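Long-range contact in type ii site-specific deoxyribonuclease (PDB 6EKR), which probably cleaves DNA at a specific recognition sequence, as a type II restriction endonuclease of the PD-(D/E)xK nuclease family: residues F81-S91 and D103-S114. The protein carries 2 engineered substitutions. Numbering follows the deposited sequence.
With SO4 (sulfate ion), chain B.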
loop_
_atom_site.group_PDB
_atom_site.type_symbol
_atom_site.label_atom_id
_atom_site.label_comp_id
_atom_site.label_asym_id
_atom_site.label_seq_id
_atom_site.Cartn_x
_atom_site.Cartn_y
_atom_site.Cartn_z
ATOM N N PHE A 81 -23.546 -27.095 -8.670
ATOM C CA PHE A 81 -23.148 -26.156 -7.640
ATOM C C PHE A 81 -24.133 -26.134 -6.485
ATOM O O PHE A 81 -23.732 -26.014 -5.327
ATOM C CB PHE A 81 -23.017 -24.764 -8.257
ATOM C CG PHE A 81 -22.701 -23.692 -7.267
ATOM C CD1 PHE A 81 -21.521 -23.732 -6.527
ATOM C CD2 PHE A 81 -23.577 -22.634 -7.080
ATOM C CE1 PHE A 81 -21.223 -22.738 -5.603
ATOM C CE2 PHE A 81 -23.288 -21.637 -6.162
ATOM C CZ PHE A 81 -22.104 -21.690 -5.416
ATOM N N VAL A 82 -25.418 -26.266 -6.804
ATOM C CA VAL A 82 -26.472 -26.178 -5.803
ATOM C C VAL A 82 -26.432 -27.368 -4.864
ATOM O O VAL A 82 -26.475 -27.199 -3.642
ATOM C CB VAL A 82 -27.871 -25.997 -6.442
ATOM C CG1 VAL A 82 -28.991 -26.099 -5.385
ATOM C CG2 VAL A 82 -27.946 -24.659 -7.167
ATOM N N SER A 83 -26.335 -28.571 -5.422
ATOM C CA SER A 83 -26.247 -29.761 -4.578
ATOM C C SER A 83 -24.866 -29.868 -3.921
ATOM O O SER A 83 -24.740 -30.425 -2.825
ATOM C CB SER A 83 -26.628 -31.033 -5.345
ATOM O OG SER A 83 -25.871 -31.171 -6.528
ATOM N N GLY A 84 -23.848 -29.323 -4.592
ATOM C CA GLY A 84 -22.511 -29.207 -4.024
ATOM C C GLY A 84 -22.539 -28.365 -2.763
ATOM O O GLY A 84 -22.060 -28.796 -1.705
ATOM N N PHE A 85 -23.139 -27.179 -2.880
ATOM C CA PHE A 85 -23.240 -26.210 -1.795
ATOM C C PHE A 85 -23.907 -26.787 -0.545
ATOM O O PHE A 85 -23.444 -26.546 0.575
ATOM C CB PHE A 85 -23.994 -24.963 -2.272
ATOM C CG PHE A 85 -23.596 -23.700 -1.552
ATOM C CD1 PHE A 85 -22.561 -22.904 -2.035
ATOM C CD2 PHE A 85 -24.253 -23.306 -0.402
ATOM C CE1 PHE A 85 -22.186 -21.746 -1.375
ATOM C CE2 PHE A 85 -23.878 -22.157 0.260
ATOM C CZ PHE A 85 -22.842 -21.376 -0.224
ATOM N N ARG A 86 -24.984 -27.550 -0.735
ATOM C CA ARG A 86 -25.703 -28.153 0.400
ATOM C C ARG A 86 -24.870 -29.174 1.172
ATOM O O ARG A 86 -24.934 -29.239 2.399
ATOM C CB ARG A 86 -27.048 -28.758 -0.034
ATOM C CG ARG A 86 -28.081 -27.719 -0.526
ATOM C CD ARG A 86 -28.298 -26.581 0.499
ATOM N NE ARG A 86 -28.746 -25.326 -0.125
ATOM C CZ ARG A 86 -28.800 -24.138 0.490
ATOM N NH1 ARG A 86 -28.428 -24.009 1.767
ATOM N NH2 ARG A 86 -29.229 -23.071 -0.179
ATOM N N GLU A 87 -24.088 -29.965 0.448
ATOM C CA GLU A 87 -23.262 -30.993 1.065
ATOM C C GLU A 87 -22.072 -30.346 1.752
ATOM O O GLU A 87 -21.724 -30.712 2.878
ATOM C CB GLU A 87 -22.837 -32.028 0.024
ATOM C CG GLU A 87 -24.038 -32.760 -0.571
ATOM C CD GLU A 87 -23.702 -33.634 -1.763
ATOM O OE1 GLU A 87 -24.317 -34.727 -1.876
ATOM O OE2 GLU A 87 -22.840 -33.229 -2.579
ATOM N N PHE A 88 -21.470 -29.364 1.079
ATOM C CA PHE A 88 -20.463 -28.513 1.702
ATOM C C PHE A 88 -20.985 -27.957 3.029
ATOM O O PHE A 88 -20.294 -27.993 4.041
ATOM C CB PHE A 88 -20.038 -27.389 0.742
ATOM C CG PHE A 88 -19.362 -26.219 1.418
ATOM C CD1 PHE A 88 -18.095 -26.352 1.979
ATOM C CD2 PHE A 88 -19.997 -24.981 1.484
ATOM C CE1 PHE A 88 -17.478 -25.277 2.601
ATOM C CE2 PHE A 88 -19.387 -23.904 2.100
ATOM C CZ PHE A 88 -18.122 -24.054 2.661
ATOM N N ASN A 89 -22.222 -27.473 3.010
ATOM C CA ASN A 89 -22.869 -26.928 4.197
ATOM C C ASN A 89 -22.999 -27.937 5.339
ATOM O O ASN A 89 -22.779 -27.587 6.501
ATOM C CB ASN A 89 -24.242 -26.354 3.821
ATOM C CG ASN A 89 -24.927 -25.634 4.973
ATOM O OD1 ASN A 89 -24.279 -25.053 5.842
ATOM N ND2 ASN A 89 -26.256 -25.656 4.969
ATOM N N GLU A 90 -23.355 -29.177 5.006
ATOM C CA GLU A 90 -23.527 -30.232 6.013
ATOM C C GLU A 90 -22.219 -30.803 6.529
ATOM O O GLU A 90 -22.150 -31.265 7.668
ATOM C CB GLU A 90 -24.420 -31.357 5.495
ATOM C CG GLU A 90 -25.879 -31.173 5.855
ATOM C CD GLU A 90 -26.830 -31.564 4.734
ATOM O OE1 GLU A 90 -26.368 -32.065 3.681
ATOM O OE2 GLU A 90 -28.050 -31.357 4.914
ATOM N N SER A 91 -21.184 -30.777 5.695
ATOM C CA SER A 91 -19.878 -31.271 6.103
ATOM C C SER A 91 -19.212 -30.353 7.136
ATOM O O SER A 91 -18.452 -30.829 7.985
ATOM C CB SER A 91 -18.978 -31.506 4.892
ATOM O OG SER A 91 -18.961 -30.378 4.047
ATOM N N ASP A 103 -13.389 -33.427 0.987
ATOM C CA ASP A 103 -14.112 -32.384 1.697
ATOM C C ASP A 103 -13.408 -31.044 1.514
ATOM O O ASP A 103 -14.050 -30.020 1.288
ATOM C CB ASP A 103 -14.251 -32.739 3.166
ATOM C CG ASP A 103 -15.095 -33.973 3.379
ATOM O OD1 ASP A 103 -16.331 -33.913 3.186
ATOM O OD2 ASP A 103 -14.514 -35.012 3.746
ATOM N N SER A 104 -12.082 -31.070 1.577
ATOM C CA SER A 104 -11.275 -29.881 1.376
ATOM C C SER A 104 -11.356 -29.368 -0.057
ATOM O O SER A 104 -11.544 -28.179 -0.253
ATOM C CB SER A 104 -9.827 -30.134 1.799
ATOM O OG SER A 104 -8.969 -29.073 1.416
ATOM N N ARG A 105 -11.234 -30.253 -1.049
ATOM C CA ARG A 105 -11.268 -29.843 -2.469
ATOM C C ARG A 105 -12.570 -29.164 -2.865
ATOM O O ARG A 105 -12.580 -28.257 -3.693
ATOM C CB ARG A 105 -11.071 -31.034 -3.402
ATOM C CG ARG A 105 -9.638 -31.441 -3.668
ATOM C CD ARG A 105 -9.615 -32.739 -4.493
ATOM N NE ARG A 105 -8.318 -33.424 -4.470
ATOM C CZ ARG A 105 -8.172 -34.747 -4.525
ATOM N NH1 ARG A 105 -9.242 -35.536 -4.586
ATOM N NH2 ARG A 105 -6.957 -35.283 -4.507
ATOM N N ARG A 106 -13.671 -29.624 -2.287
ATOM C CA ARG A 106 -14.982 -29.112 -2.646
ATOM C C ARG A 106 -15.306 -27.824 -1.891
ATOM O O ARG A 106 -15.946 -26.927 -2.442
ATOM C CB ARG A 106 -16.062 -30.170 -2.431
ATOM C CG ARG A 106 -17.415 -29.763 -2.968
ATOM C CD ARG A 106 -18.470 -30.798 -2.640
ATOM N NE ARG A 106 -18.525 -31.131 -1.213
ATOM C CZ ARG A 106 -19.250 -32.125 -0.709
ATOM N NH1 ARG A 106 -19.987 -32.888 -1.513
ATOM N NH2 ARG A 106 -19.234 -32.360 0.593
ATOM N N ALA A 107 -14.862 -27.739 -0.634
ATOM C CA ALA A 107 -14.937 -26.490 0.126
ATOM C C ALA A 107 -14.176 -25.410 -0.640
ATOM O O ALA A 107 -14.685 -24.298 -0.854
ATOM C CB ALA A 107 -14.369 -26.666 1.512
ATOM N N ASN A 108 -12.977 -25.766 -1.092
ATOM C CA ASN A 108 -12.170 -24.875 -1.893
ATOM C C ASN A 108 -12.888 -24.455 -3.161
ATOM O O ASN A 108 -12.963 -23.269 -3.462
ATOM C CB ASN A 108 -10.839 -25.522 -2.239
ATOM C CG ASN A 108 -9.782 -24.509 -2.582
ATOM O OD1 ASN A 108 -9.427 -23.676 -1.752
ATOM N ND2 ASN A 108 -9.260 -24.579 -3.801
ATOM N N LYS A 109 -13.424 -25.427 -3.887
ATOM C CA LYS A 109 -14.095 -25.158 -5.151
ATOM C C LYS A 109 -15.370 -24.339 -4.968
ATOM O O LYS A 109 -15.708 -23.498 -5.819
ATOM C CB LYS A 109 -14.414 -26.462 -5.887
ATOM C CG LYS A 109 -13.269 -27.023 -6.704
ATOM C CD LYS A 109 -13.757 -28.081 -7.688
ATOM C CE LYS A 109 -12.572 -28.772 -8.374
ATOM N NZ LYS A 109 -12.890 -29.367 -9.719
ATOM N N ILE A 110 -16.077 -24.597 -3.864
ATOM C CA ILE A 110 -17.313 -23.872 -3.548
ATOM C C ILE A 110 -16.970 -22.414 -3.221
ATOM O O ILE A 110 -17.521 -21.495 -3.835
ATOM C CB ILE A 110 -18.140 -24.544 -2.390
ATOM C CG1 ILE A 110 -18.822 -25.852 -2.838
ATOM C CG2 ILE A 110 -19.178 -23.594 -1.817
ATOM C CD1 ILE A 110 -19.710 -25.764 -4.059
ATOM N N ILE A 111 -16.050 -22.202 -2.279
ATOM C CA ILE A 111 -15.662 -20.847 -1.924
ATOM C C ILE A 111 -15.216 -20.109 -3.186
ATOM O O ILE A 111 -15.685 -19.005 -3.455
ATOM C CB ILE A 111 -14.565 -20.823 -0.842
ATOM C CG1 ILE A 111 -15.141 -21.267 0.496
ATOM C CG2 ILE A 111 -13.971 -19.432 -0.693
ATOM C CD1 ILE A 111 -14.110 -21.872 1.436
ATOM N N TYR A 112 -14.339 -20.739 -3.968
ATOM C CA TYR A 112 -13.817 -20.145 -5.201
ATOM C C TYR A 112 -14.949 -19.677 -6.101
ATOM O O TYR A 112 -14.992 -18.516 -6.505
ATOM C CB TYR A 112 -12.924 -21.135 -5.961
ATOM C CG TYR A 112 -12.212 -20.540 -7.161
ATOM C CD1 TYR A 112 -11.107 -19.715 -6.994
ATOM C CD2 TYR A 112 -12.643 -20.805 -8.458
ATOM C CE1 TYR A 112 -10.448 -19.162 -8.082
ATOM C CE2 TYR A 112 -11.992 -20.253 -9.564
ATOM C CZ TYR A 112 -10.888 -19.431 -9.359
ATOM O OH TYR A 112 -10.211 -18.882 -10.423
ATOM N N THR A 113 -15.861 -20.592 -6.401
ATOM C CA THR A 113 -16.976 -20.326 -7.282
ATOM C C THR A 113 -17.856 -19.210 -6.732
ATOM O O THR A 113 -18.229 -18.304 -7.475
ATOM C CB THR A 113 -17.784 -21.625 -7.513
ATOM O OG1 THR A 113 -16.955 -22.562 -8.204
ATOM C CG2 THR A 113 -19.051 -21.382 -8.327
ATOM N N SER A 114 -18.171 -19.265 -5.441
ATOM C CA SER A 114 -19.062 -18.272 -4.843
ATOM C C SER A 114 -18.503 -16.857 -5.001
ATOM O O SER A 114 -19.181 -15.981 -5.537
ATOM C CB SER A 114 -19.314 -18.572 -3.365
ATOM O OG SER A 114 -20.094 -19.738 -3.187
HETATM S S SO4 B . -27.050 -21.408 -3.095
HETATM O O1 SO4 B . -27.782 -22.675 -3.148
HETATM O O2 SO4 B . -27.754 -20.526 -2.169
HETATM O O3 SO4 B . -26.997 -20.807 -4.429
HETATM O O4 SO4 B . -25.687 -21.616 -2.610
#
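Knobs-into-holes packing joins two successive helices of this nuclease, 78-91 and 101-125, which cross steeply, with 123° between the N-to-C directions of 81-91 and 103-114 and their axes 10.0 Å apart at closest approach. Ile110 is the central knob, seated among Phe81, Gly84, Phe85 and Phe88. Its beta-branched side chain spreads two arms: CD1 lies 3.7 Å from Phe81 CD1, while CG2, anti to the backbone N, touches two further rings, 3.5 Å from Phe85 CD1 and 3.7 Å from Phe88 CD2. At Gly84 no side chain intervenes, and Ile110 CD1 packs against bare backbone. Farther along, the methyl of Thr113 sits over a face of the Phe81 ring, a CH-pi contact with CG2 4.1 Å from the ring centroid, while the Thr113 hydroxyl turns back to Lys109 O. The hydroxyl of Ser114 lies at the edges of both the Phe81 and Phe85 rings and donates to Ile110 O within its own helix, which satisfies its proton in apolar surroundings. Small Ala107 leaves room for Phe88, whose CE1 comes to 3.6 Å from Ala107 CB.

Arg106 is the second knob, among Gly84, Glu87, Phe88 and Ser91. Extended as far as CD and then bent at chi3 (53°), it lays one guanidinium face over the backbone of 81-91, and its NH1 makes a salt bridge of 3.1 Å with Glu87 OE2 at the more exposed margin. The long arginine suits this place because its aliphatic part can span the interface while its charge ends beside the carboxylate.

Behind this seam the pair packs against three more helices: Phe85 reaches Trp147 of 132-148 and Leu26 of 22-39, Phe81 meets Ile29, and Leu290 of 286-298 touches Phe88 and Ala107.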